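Local coordinates for protein terminal oxygenase component of carbazole 1,9a-dioxygenase (Sphingomonas, PDB 3GKQ) that probably dihydroxylates carbazole as the oxygenase component of a Rieske non-heme iron dioxygenase, passing electrons from a [2Fe-2S] cluster to a mononuclear iron, at residues E12-A17 with E365-A370; E54-N59 with V136-G141; F182-V187 with D230-H235; H295-M300 with D333-R338. All coordinates share one frame; numbering follows the deposited sequence.

Contact 1 of 4, residues E12-A17 with E365-A370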
# COMPACT_ATOMS: atom_id res chain seq x y z
N GLU A 12 -2.15 -6.07 32.18
CA GLU A 12 -3.60 -6.06 32.29
C GLU A 12 -4.01 -5.21 33.48
O GLU A 12 -4.87 -4.33 33.36
CB GLU A 12 -4.14 -7.49 32.45
CG GLU A 12 -5.67 -7.61 32.52
CD GLU A 12 -6.24 -7.06 33.83
OE1 GLU A 12 -5.69 -7.38 34.90
OE2 GLU A 12 -7.26 -6.33 33.78
N ARG A 13 -3.39 -5.45 34.63
CA ARG A 13 -3.71 -4.70 35.84
C ARG A 13 -3.41 -3.22 35.68
O ARG A 13 -4.15 -2.37 36.18
CB ARG A 13 -2.92 -5.22 37.05
CG ARG A 13 -3.54 -6.43 37.72
CD ARG A 13 -2.97 -6.60 39.12
NE ARG A 13 -1.52 -6.74 39.12
CZ ARG A 13 -0.87 -7.78 38.59
NH1 ARG A 13 -1.54 -8.77 38.02
NH2 ARG A 13 0.46 -7.82 38.64
N ARG A 14 -2.32 -2.91 34.99
CA ARG A 14 -1.94 -1.52 34.79
C ARG A 14 -2.86 -0.74 33.85
O ARG A 14 -3.16 0.42 34.10
CB ARG A 14 -0.50 -1.45 34.27
CG ARG A 14 -0.11 -0.05 33.82
CD ARG A 14 1.38 0.10 33.51
NE ARG A 14 1.62 1.41 32.90
CZ ARG A 14 1.35 1.70 31.63
NH1 ARG A 14 0.84 0.77 30.82
NH2 ARG A 14 1.56 2.93 31.17
N THR A 15 -3.30 -1.38 32.77
CA THR A 15 -4.16 -0.71 31.79
C THR A 15 -5.66 -0.89 32.01
O THR A 15 -6.47 -0.29 31.31
CB THR A 15 -3.82 -1.18 30.38
OG1 THR A 15 -4.11 -2.58 30.27
CG2 THR A 15 -2.34 -0.96 30.07
N ARG A 16 -6.01 -1.71 33.00
CA ARG A 16 -7.39 -2.01 33.33
C ARG A 16 -8.35 -0.82 33.33
O ARG A 16 -9.37 -0.84 32.66
CB ARG A 16 -7.45 -2.71 34.70
CG ARG A 16 -8.84 -3.16 35.11
CD ARG A 16 -8.80 -3.83 36.48
NE ARG A 16 -8.01 -5.05 36.46
CZ ARG A 16 -7.70 -5.77 37.53
NH1 ARG A 16 -8.11 -5.38 38.74
NH2 ARG A 16 -6.97 -6.87 37.40
N ALA A 17 -8.01 0.22 34.10
CA ALA A 17 -8.85 1.40 34.21
C ALA A 17 -9.09 2.18 32.91
O ALA A 17 -9.98 3.02 32.85
CB ALA A 17 -8.29 2.34 35.28
N GLU A 365 -5.05 10.34 34.00
CA GLU A 365 -6.35 10.74 34.53
C GLU A 365 -7.33 10.93 33.39
O GLU A 365 -8.52 10.65 33.53
CB GLU A 365 -6.24 12.03 35.35
CG GLU A 365 -5.63 11.83 36.73
CD GLU A 365 -6.39 10.80 37.55
OE1 GLU A 365 -7.62 10.96 37.72
OE2 GLU A 365 -5.76 9.84 38.02
N TRP A 366 -6.84 11.42 32.25
CA TRP A 366 -7.69 11.62 31.09
C TRP A 366 -8.16 10.27 30.53
O TRP A 366 -9.33 10.09 30.23
CB TRP A 366 -6.94 12.42 30.01
CG TRP A 366 -7.32 12.06 28.60
CD1 TRP A 366 -6.56 11.35 27.70
CD2 TRP A 366 -8.56 12.35 27.93
NE1 TRP A 366 -7.25 11.18 26.53
CE2 TRP A 366 -8.48 11.79 26.64
CE3 TRP A 366 -9.72 13.03 28.31
CZ2 TRP A 366 -9.52 11.89 25.71
CZ3 TRP A 366 -10.76 13.13 27.38
CH2 TRP A 366 -10.65 12.56 26.10
N ARG A 367 -7.23 9.32 30.41
CA ARG A 367 -7.57 8.01 29.89
C ARG A 367 -8.62 7.32 30.76
O ARG A 367 -9.52 6.65 30.25
CB ARG A 367 -6.29 7.16 29.76
CG ARG A 367 -5.13 7.99 29.23
CD ARG A 367 -4.23 7.33 28.21
NE ARG A 367 -3.34 6.33 28.77
CZ ARG A 367 -2.06 6.18 28.43
NH1 ARG A 367 -1.48 6.97 27.54
NH2 ARG A 367 -1.36 5.20 28.98
N ARG A 368 -8.51 7.50 32.08
CA ARG A 368 -9.47 6.90 33.01
C ARG A 368 -10.83 7.57 32.87
O ARG A 368 -11.86 6.90 32.78
CB ARG A 368 -8.98 7.04 34.46
CG ARG A 368 -7.71 6.26 34.77
CD ARG A 368 -7.16 6.64 36.14
NE ARG A 368 -8.05 6.24 37.23
CZ ARG A 368 -8.00 5.05 37.83
NH1 ARG A 368 -7.09 4.15 37.47
NH2 ARG A 368 -8.86 4.76 38.80
N LEU A 369 -10.84 8.90 32.86
CA LEU A 369 -12.08 9.65 32.73
C LEU A 369 -12.75 9.37 31.39
O LEU A 369 -13.95 9.10 31.32
CB LEU A 369 -11.81 11.16 32.89
CG LEU A 369 -13.02 12.09 32.73
CD1 LEU A 369 -12.91 13.27 33.69
CD2 LEU A 369 -13.12 12.57 31.30
N ALA A 370 -11.96 9.41 30.31
CA ALA A 370 -12.50 9.15 28.99
C ALA A 370 -13.09 7.74 28.91
O ALA A 370 -14.14 7.53 28.30
CB ALA A 370 -11.41 9.32 27.94
O HOH W 1 -11.87 4.19 34.20
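Two helices from opposite ends of the chain, 9-15 near the N-terminus and 361-373 near the C-terminus, come together here on the outer side of the catalytic domain, A17 meeting R368 of the second. A17 points its CB at R368, and this methyl lies 3.1 Å from R368 NH1. R368 gets there by bending at chi3 (67°), which folds its guanidinium back beside A17, a tight contact and not a hydrogen bond. No direct hydrogen bond joins the segments. Instead a water donates to both backbones, 2.6 Å from A17 O and 3.1 Å from R368 O, and ties A17 to the backbone of helix 361-373. Elsewhere in the contact R14 NH2 and R367 NH2 stand 4.3 Å apart; both form salt bridges to E354, whose carboxylate probably offsets the like charges. Within 12-17, R16 holds E12 side-on: NH2 reaches OE1 at 2.9 Å and NE reaches OE2, each oxygen offering its syn lone pair in the guanidinium plane. Around this, R367 makes a cation-pi contact with W18 and also bridges to E179, R14 NH1 bonds to W351 O, T15 packs on helix 19-23, and L369 lies against strand 227-230.

Contact 2 of 4, residues E54-N59 with V136-G141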
# COMPACT_ATOMS: atom_id res chain seq x y z
N GLU A 54 -17.17 7.52 9.15
CA GLU A 54 -18.42 7.67 8.42
C GLU A 54 -18.36 8.80 7.38
O GLU A 54 -17.90 9.90 7.68
CB GLU A 54 -19.56 7.91 9.41
CG GLU A 54 -19.86 6.69 10.30
CD GLU A 54 -20.93 6.95 11.36
OE1 GLU A 54 -21.82 7.79 11.15
OE2 GLU A 54 -20.88 6.28 12.42
N LYS A 55 -18.82 8.51 6.17
CA LYS A 55 -18.81 9.50 5.10
C LYS A 55 -20.12 10.28 5.10
O LYS A 55 -21.20 9.72 4.96
CB LYS A 55 -18.58 8.81 3.75
CG LYS A 55 -17.20 8.17 3.64
CD LYS A 55 -17.04 7.35 2.37
CE LYS A 55 -17.04 8.21 1.12
NZ LYS A 55 -16.90 7.39 -0.12
N VAL A 56 -20.00 11.60 5.25
CA VAL A 56 -21.16 12.48 5.32
C VAL A 56 -21.12 13.57 4.25
O VAL A 56 -20.05 14.00 3.83
CB VAL A 56 -21.23 13.13 6.72
CG1 VAL A 56 -22.48 13.99 6.86
CG2 VAL A 56 -21.20 12.05 7.81
N LEU A 57 -22.30 14.00 3.81
CA LEU A 57 -22.39 15.06 2.80
C LEU A 57 -23.12 16.24 3.42
O LEU A 57 -24.25 16.10 3.91
CB LEU A 57 -23.16 14.58 1.57
CG LEU A 57 -22.60 14.94 0.18
CD1 LEU A 57 -23.74 14.91 -0.82
CD2 LEU A 57 -21.93 16.31 0.18
N LEU A 58 -22.48 17.40 3.40
CA LEU A 58 -23.07 18.61 3.97
C LEU A 58 -23.56 19.57 2.89
O LEU A 58 -23.05 19.58 1.77
CB LEU A 58 -22.03 19.34 4.83
CG LEU A 58 -21.24 18.57 5.88
CD1 LEU A 58 -20.18 19.50 6.47
CD2 LEU A 58 -22.17 18.06 6.96
N ASN A 59 -24.55 20.38 3.24
CA ASN A 59 -25.07 21.39 2.32
C ASN A 59 -25.83 22.43 3.11
O ASN A 59 -26.38 22.14 4.18
CB ASN A 59 -25.98 20.76 1.26
CG ASN A 59 -26.34 21.75 0.15
OD1 ASN A 59 -25.55 22.64 -0.18
ND2 ASN A 59 -27.52 21.58 -0.44
N VAL A 136 -19.18 24.02 12.21
CA VAL A 136 -20.33 23.16 11.99
C VAL A 136 -20.08 21.86 12.75
O VAL A 136 -19.14 21.12 12.43
CB VAL A 136 -20.54 22.86 10.49
CG1 VAL A 136 -19.23 22.44 9.85
CG2 VAL A 136 -21.56 21.73 10.32
N PHE A 137 -20.89 21.60 13.77
CA PHE A 137 -20.77 20.39 14.57
C PHE A 137 -21.79 19.35 14.13
O PHE A 137 -22.94 19.68 13.82
CB PHE A 137 -21.01 20.67 16.05
CG PHE A 137 -19.96 21.52 16.70
CD1 PHE A 137 -19.96 22.91 16.52
CD2 PHE A 137 -19.00 20.95 17.52
CE1 PHE A 137 -19.01 23.70 17.15
CE2 PHE A 137 -18.04 21.74 18.16
CZ PHE A 137 -18.05 23.12 17.98
N LEU A 138 -21.38 18.08 14.12
CA LEU A 138 -22.28 16.99 13.77
C LEU A 138 -22.36 16.05 14.96
O LEU A 138 -21.37 15.85 15.66
CB LEU A 138 -21.75 16.21 12.57
CG LEU A 138 -21.51 16.92 11.24
CD1 LEU A 138 -21.10 15.88 10.20
CD2 LEU A 138 -22.77 17.65 10.80
N PHE A 139 -23.54 15.48 15.19
CA PHE A 139 -23.69 14.52 16.28
C PHE A 139 -23.61 13.14 15.64
O PHE A 139 -24.39 12.83 14.73
CB PHE A 139 -25.03 14.68 16.99
CG PHE A 139 -25.18 13.79 18.20
CD1 PHE A 139 -24.53 14.11 19.39
CD2 PHE A 139 -25.93 12.62 18.14
CE1 PHE A 139 -24.63 13.28 20.51
CE2 PHE A 139 -26.04 11.78 19.25
CZ PHE A 139 -25.38 12.11 20.44
N VAL A 140 -22.67 12.32 16.09
CA VAL A 140 -22.50 10.98 15.55
C VAL A 140 -22.94 10.00 16.62
O VAL A 140 -22.25 9.82 17.63
CB VAL A 140 -21.04 10.69 15.18
CG1 VAL A 140 -20.91 9.28 14.60
CG2 VAL A 140 -20.54 11.73 14.17
N GLY A 141 -24.09 9.37 16.41
CA GLY A 141 -24.60 8.42 17.38
C GLY A 141 -26.00 7.97 17.05
O GLY A 141 -26.56 8.36 16.03
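This is a buried, apolar face-to-face packing of two beta sheets, with no hydrogen bond between strands 54-61 and 135-140. The segment axes pass 10.9 Å apart at 138°, roughly antiparallel, a spacing that leaves the joining to side chains. L138 sits in the middle: both its methyls touch L58 CD2 (L138 CD2 at 3.9 Å), the leucines slanting across one another, and CD1 also meets V56 CG1 tip to tip at 4.1 Å. In V56 it is the CG1 methyl, anti to the backbone N (chi1 -176°), that is aimed at L138. At the other end E54 and V140 approach from opposite directions, and V140 CG1 comes within 3.7 Å of E54 OE2. That carboxylate is well occupied beyond the valine: OE1 takes a hydrogen bond from Y127, and OE2 has a salt bridge to R29 and a bond from Q378. A67 of strand 64-69 touches V56, L58 and L138, filling the same layer, and V35 of strand 31-35 closes it beside L58 and V136. Each strand is the central one of a three-stranded antiparallel sheet, and two such sheets packed face to face are consistent with the beta-sandwich part of the Rieske domain.

Contact 3 of 4, residues F182-V187 with D230-H235. With FE2 (Fe (II) ion), chain G.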
# COMPACT_ATOMS: atom_id res chain seq x y z
N PHE A 182 -2.55 17.18 25.79
CA PHE A 182 -2.65 17.24 27.25
C PHE A 182 -1.42 16.70 27.99
O PHE A 182 -1.53 16.16 29.09
CB PHE A 182 -3.91 16.47 27.69
CG PHE A 182 -4.33 16.74 29.10
CD1 PHE A 182 -4.60 18.04 29.52
CD2 PHE A 182 -4.48 15.70 30.01
CE1 PHE A 182 -5.02 18.30 30.82
CE2 PHE A 182 -4.91 15.95 31.31
CZ PHE A 182 -5.18 17.25 31.72
N ASP A 183 -0.25 16.86 27.38
CA ASP A 183 1.01 16.40 27.96
C ASP A 183 1.80 17.63 28.48
O ASP A 183 2.09 18.54 27.72
CB ASP A 183 1.82 15.69 26.87
CG ASP A 183 3.10 15.08 27.38
OD1 ASP A 183 3.68 15.61 28.35
OD2 ASP A 183 3.53 14.06 26.81
N ALA A 184 2.16 17.64 29.77
CA ALA A 184 2.88 18.78 30.36
C ALA A 184 4.39 18.84 30.12
O ALA A 184 4.99 19.93 30.12
CB ALA A 184 2.61 18.84 31.86
N GLY A 185 5.03 17.69 29.94
CA GLY A 185 6.46 17.70 29.71
C GLY A 185 6.81 17.88 28.25
O GLY A 185 7.99 17.93 27.89
N HIS A 186 5.80 18.01 27.40
CA HIS A 186 6.09 18.15 25.98
C HIS A 186 6.59 19.51 25.54
O HIS A 186 7.08 19.64 24.42
CB HIS A 186 4.90 17.68 25.12
CG HIS A 186 4.00 18.78 24.62
ND1 HIS A 186 2.93 19.26 25.35
CD2 HIS A 186 3.96 19.43 23.43
CE1 HIS A 186 2.28 20.15 24.63
NE2 HIS A 186 2.88 20.28 23.46
N VAL A 187 6.49 20.53 26.39
CA VAL A 187 6.94 21.87 26.01
C VAL A 187 8.40 21.87 25.52
O VAL A 187 8.83 22.80 24.85
CB VAL A 187 6.78 22.90 27.17
CG1 VAL A 187 5.31 23.08 27.50
CG2 VAL A 187 7.55 22.45 28.39
N ASP A 230 -5.15 20.21 34.31
CA ASP A 230 -3.75 19.93 34.57
C ASP A 230 -3.27 20.93 35.60
O ASP A 230 -3.15 22.13 35.33
CB ASP A 230 -2.95 20.02 33.28
CG ASP A 230 -1.46 20.00 33.51
OD1 ASP A 230 -1.02 19.38 34.50
OD2 ASP A 230 -0.73 20.58 32.69
N LEU A 231 -2.99 20.43 36.81
CA LEU A 231 -2.55 21.25 37.92
C LEU A 231 -1.06 21.08 38.26
O LEU A 231 -0.66 21.26 39.41
CB LEU A 231 -3.38 20.91 39.17
CG LEU A 231 -4.91 21.01 39.07
CD1 LEU A 231 -5.51 20.56 40.40
CD2 LEU A 231 -5.35 22.44 38.74
N LEU A 232 -0.24 20.74 37.27
CA LEU A 232 1.19 20.56 37.50
C LEU A 232 1.81 21.95 37.68
O LEU A 232 2.72 22.14 38.50
CB LEU A 232 1.84 19.85 36.31
CG LEU A 232 3.17 19.10 36.49
CD1 LEU A 232 3.69 18.67 35.13
CD2 LEU A 232 4.19 19.98 37.17
N GLY A 233 1.31 22.91 36.91
CA GLY A 233 1.82 24.27 36.99
C GLY A 233 1.80 24.80 38.40
O GLY A 233 2.84 24.93 39.05
N GLU A 234 0.60 25.10 38.89
CA GLU A 234 0.39 25.63 40.23
C GLU A 234 0.86 24.66 41.31
O GLU A 234 0.63 24.90 42.50
CB GLU A 234 -1.09 25.96 40.41
CG GLU A 234 -1.45 26.68 41.71
CD GLU A 234 -2.95 26.93 41.85
OE1 GLU A 234 -3.50 27.68 41.01
OE2 GLU A 234 -3.56 26.38 42.79
N HIS A 235 1.51 23.57 40.93
CA HIS A 235 1.98 22.59 41.91
C HIS A 235 3.32 21.95 41.55
O HIS A 235 3.46 20.73 41.57
CB HIS A 235 0.91 21.50 42.09
CG HIS A 235 -0.42 22.03 42.52
ND1 HIS A 235 -1.15 22.92 41.75
CD2 HIS A 235 -1.15 21.82 43.64
CE1 HIS A 235 -2.27 23.23 42.38
NE2 HIS A 235 -2.30 22.57 43.52
FE FE2 G . 2.42 21.24 22.10
O HOH W 2 1.45 22.63 23.22
O HOH W 3 0.31 20.17 22.30
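The apolar part of this contact packs an iron-ligand loop of the catalytic domain, which belongs to the Bet v 1-like clan, against the turn after strand 227-230. F182, the first residue beyond helix 174-181, lays its ring obliquely across D230: CE1 is 3.6 Å from D230 CB, and the ring and carboxylate planes are 79° apart. Having CG anti to the backbone N (chi1 -165°) brings the ring round to D230, and I263, V265, A362 and W366 line it further. Cutting F182 back to an alanine is likely to open a gap between D230 and those residues and loosen the start of the loop that carries H186. Next along, A184 CB presses on L232 CD1 at 3.4 Å, tighter than usual for two carbons, and D230 OD2 also touches A184 CB, roughly at right angles to L232 CD1.

Polar bonds shape each segment separately. D183 OD1 accepts from G185 N and D230 OD1 from L232 N, two Asx turns; in the second the donor stands well above the carboxylate plane. D183 OD2 takes part in a hydrogen bond with H96 NE2 of a neighbouring subunit, a ligand of that subunit's [2Fe-2S] cluster, which suggests an electron path across the interface.

Metal coordination completes the site. H186 NE2 is modelled 1.7 Å from the iron, a length shorter than usual and doubtful; H190, D334 and two waters also bind the metal. The far side of the ring is fixed by a nearly straight bond, H186 ND1 to D183 O at 2.6 Å, with the oxygen in the imidazole plane.

Contact 4 of 4, residues H295-M300 with D333-R338. With FE2 (Fe (II) ion), chain G.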
# COMPACT_ATOMS: atom_id res chain seq x y z
N HIS A 295 -6.56 12.14 11.71
CA HIS A 295 -7.49 12.96 12.47
C HIS A 295 -7.45 14.38 11.95
O HIS A 295 -6.47 14.80 11.32
CB HIS A 295 -7.21 12.92 13.99
CG HIS A 295 -5.93 13.56 14.41
ND1 HIS A 295 -4.72 12.89 14.41
CD2 HIS A 295 -5.67 14.79 14.94
CE1 HIS A 295 -3.78 13.67 14.92
NE2 HIS A 295 -4.34 14.83 15.25
N LEU A 296 -8.54 15.10 12.18
CA LEU A 296 -8.65 16.48 11.76
C LEU A 296 -8.21 17.31 12.97
O LEU A 296 -8.86 17.30 14.01
CB LEU A 296 -10.10 16.79 11.39
CG LEU A 296 -10.49 18.12 10.73
CD1 LEU A 296 -10.37 19.24 11.74
CD2 LEU A 296 -9.62 18.37 9.50
N TYR A 297 -7.08 18.00 12.83
CA TYR A 297 -6.55 18.83 13.90
C TYR A 297 -7.14 20.23 13.71
O TYR A 297 -6.76 20.96 12.79
CB TYR A 297 -5.02 18.85 13.82
CG TYR A 297 -4.33 19.80 14.78
CD1 TYR A 297 -4.78 19.96 16.09
CD2 TYR A 297 -3.20 20.52 14.38
CE1 TYR A 297 -4.12 20.80 16.99
CE2 TYR A 297 -2.53 21.37 15.27
CZ TYR A 297 -3.00 21.50 16.57
OH TYR A 297 -2.33 22.31 17.46
N LEU A 298 -8.09 20.58 14.58
CA LEU A 298 -8.78 21.87 14.53
C LEU A 298 -8.22 22.79 15.61
O LEU A 298 -8.26 22.46 16.80
CB LEU A 298 -10.27 21.64 14.79
CG LEU A 298 -11.37 22.42 14.05
CD1 LEU A 298 -12.51 22.67 15.03
CD2 LEU A 298 -10.86 23.73 13.48
N GLN A 299 -7.70 23.94 15.20
CA GLN A 299 -7.12 24.91 16.14
C GLN A 299 -7.97 26.18 16.19
O GLN A 299 -8.06 26.89 15.19
CB GLN A 299 -5.72 25.30 15.69
CG GLN A 299 -4.72 24.17 15.65
CD GLN A 299 -3.47 24.55 14.90
OE1 GLN A 299 -3.47 24.65 13.67
NE2 GLN A 299 -2.38 24.78 15.63
N MET A 300 -8.57 26.45 17.34
CA MET A 300 -9.40 27.65 17.48
C MET A 300 -8.79 28.61 18.50
O MET A 300 -8.28 28.19 19.54
CB MET A 300 -10.81 27.28 17.96
CG MET A 300 -11.50 26.15 17.20
SD MET A 300 -11.57 26.39 15.43
CE MET A 300 -12.78 27.72 15.32
N ASP A 333 5.41 21.83 15.50
CA ASP A 333 6.30 20.87 16.16
C ASP A 333 5.54 19.73 16.85
O ASP A 333 6.11 18.66 17.07
CB ASP A 333 7.19 21.57 17.19
CG ASP A 333 8.26 22.45 16.55
OD1 ASP A 333 8.90 22.00 15.58
OD2 ASP A 333 8.47 23.58 17.03
N ASP A 334 4.28 19.96 17.19
CA ASP A 334 3.48 18.93 17.85
C ASP A 334 3.15 17.80 16.86
O ASP A 334 2.94 16.65 17.26
CB ASP A 334 2.19 19.53 18.43
CG ASP A 334 2.41 20.23 19.78
OD1 ASP A 334 3.02 19.62 20.68
OD2 ASP A 334 1.97 21.39 19.97
N ILE A 335 3.12 18.12 15.57
CA ILE A 335 2.81 17.14 14.53
C ILE A 335 3.81 15.99 14.47
O ILE A 335 3.40 14.82 14.39
CB ILE A 335 2.73 17.81 13.15
CG1 ILE A 335 1.83 19.05 13.22
CG2 ILE A 335 2.17 16.83 12.12
CD1 ILE A 335 0.44 18.79 13.77
N LEU A 336 5.10 16.31 14.50
CA LEU A 336 6.14 15.28 14.46
C LEU A 336 5.93 14.34 15.63
O LEU A 336 6.03 13.11 15.49
CB LEU A 336 7.55 15.90 14.60
CG LEU A 336 8.80 15.09 14.17
CD1 LEU A 336 10.02 15.60 14.95
CD2 LEU A 336 8.62 13.61 14.43
N ALA A 337 5.64 14.91 16.79
CA ALA A 337 5.42 14.11 17.99
C ALA A 337 4.30 13.09 17.77
O ALA A 337 4.45 11.92 18.13
CB ALA A 337 5.09 15.03 19.17
N ARG A 338 3.19 13.53 17.20
CA ARG A 338 2.06 12.63 16.95
C ARG A 338 2.42 11.54 15.94
O ARG A 338 2.06 10.38 16.13
CB ARG A 338 0.85 13.42 16.44
CG ARG A 338 0.39 14.48 17.42
CD ARG A 338 -0.83 15.22 16.88
NE ARG A 338 -1.04 16.46 17.62
CZ ARG A 338 -1.84 17.44 17.23
NH1 ARG A 338 -2.54 17.32 16.11
NH2 ARG A 338 -1.92 18.55 17.95
FE FE2 G . 2.42 21.24 22.10
O HOH W 2 1.45 22.63 23.22
O HOH W 3 0.31 20.17 22.30
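A buried guanidinium stands on end over a tyrosine ring: R338 approaches Y297 edge-on, the two planes 89° apart, in a cation-pi contact with CZ 4.0 Å from the ring centroid. NH1 sits above the CG end of the ring and NH2, on the same face, lies toward CE1 and CZ, 3.3 Å from Y297 CE1. The arginine chain is extended from CG to NE, which carries the charge from the helix across to the strand. NH1 also gives a weak, bent hydrogen bond to H295 NE2 at 3.2 Å (123°), while H295 ND1 is bonded to A172 O. With CG between the backbone N and the carbonyl carbon (chi1 67°), the imidazole turns its edge to the arginine.

This is the iron-bearing helix 332-346 set against strand 294-304 of the curved antiparallel sheet in the catalytic domain. One turn before R338, D334 binds the iron through both oxygens, each at 2.2 Å, completing with H186 and H190 the two-histidine, one-carboxylate facial triad of Rieske oxygenases. I335 CD1 rests 4.1 Å from Y297 CD2. Q299 CG packs on the opposite face of the phenol, and E285 bonds to its hydroxyl. A leucine in place of Y297 would probably deprive the R338 cation of its aromatic face and E285 of its hydroxyl partner. R338 NE makes a weak bond to N180 OD1, and N180 ND2 in turn bonds to D334 OD1.

How the contacts relate
Contacts 2, 3 and 4 are buried, whereas contact 1 is only partly so. Contacts 3 and 4 share one iron and its two waters: H186 comes from a loop, D334 from a helix, and both contacts touch the neighbouring subunit. Contact 1 reaches contact 3 through W366 CB, 4.1 Å from F182 CD2, so the C-terminal helix backs the iron loop. Contact 2 lies about 34 Å from contact 3 between centres but about 6 Å from contact 4 at the nearest atoms, without touching. Chemistry differs accordingly: a water bridge and arginines at the partly buried edge, aliphatic packing between sheets, Asx turns in two loops, one beside the iron ligand, and a cation on an aromatic face.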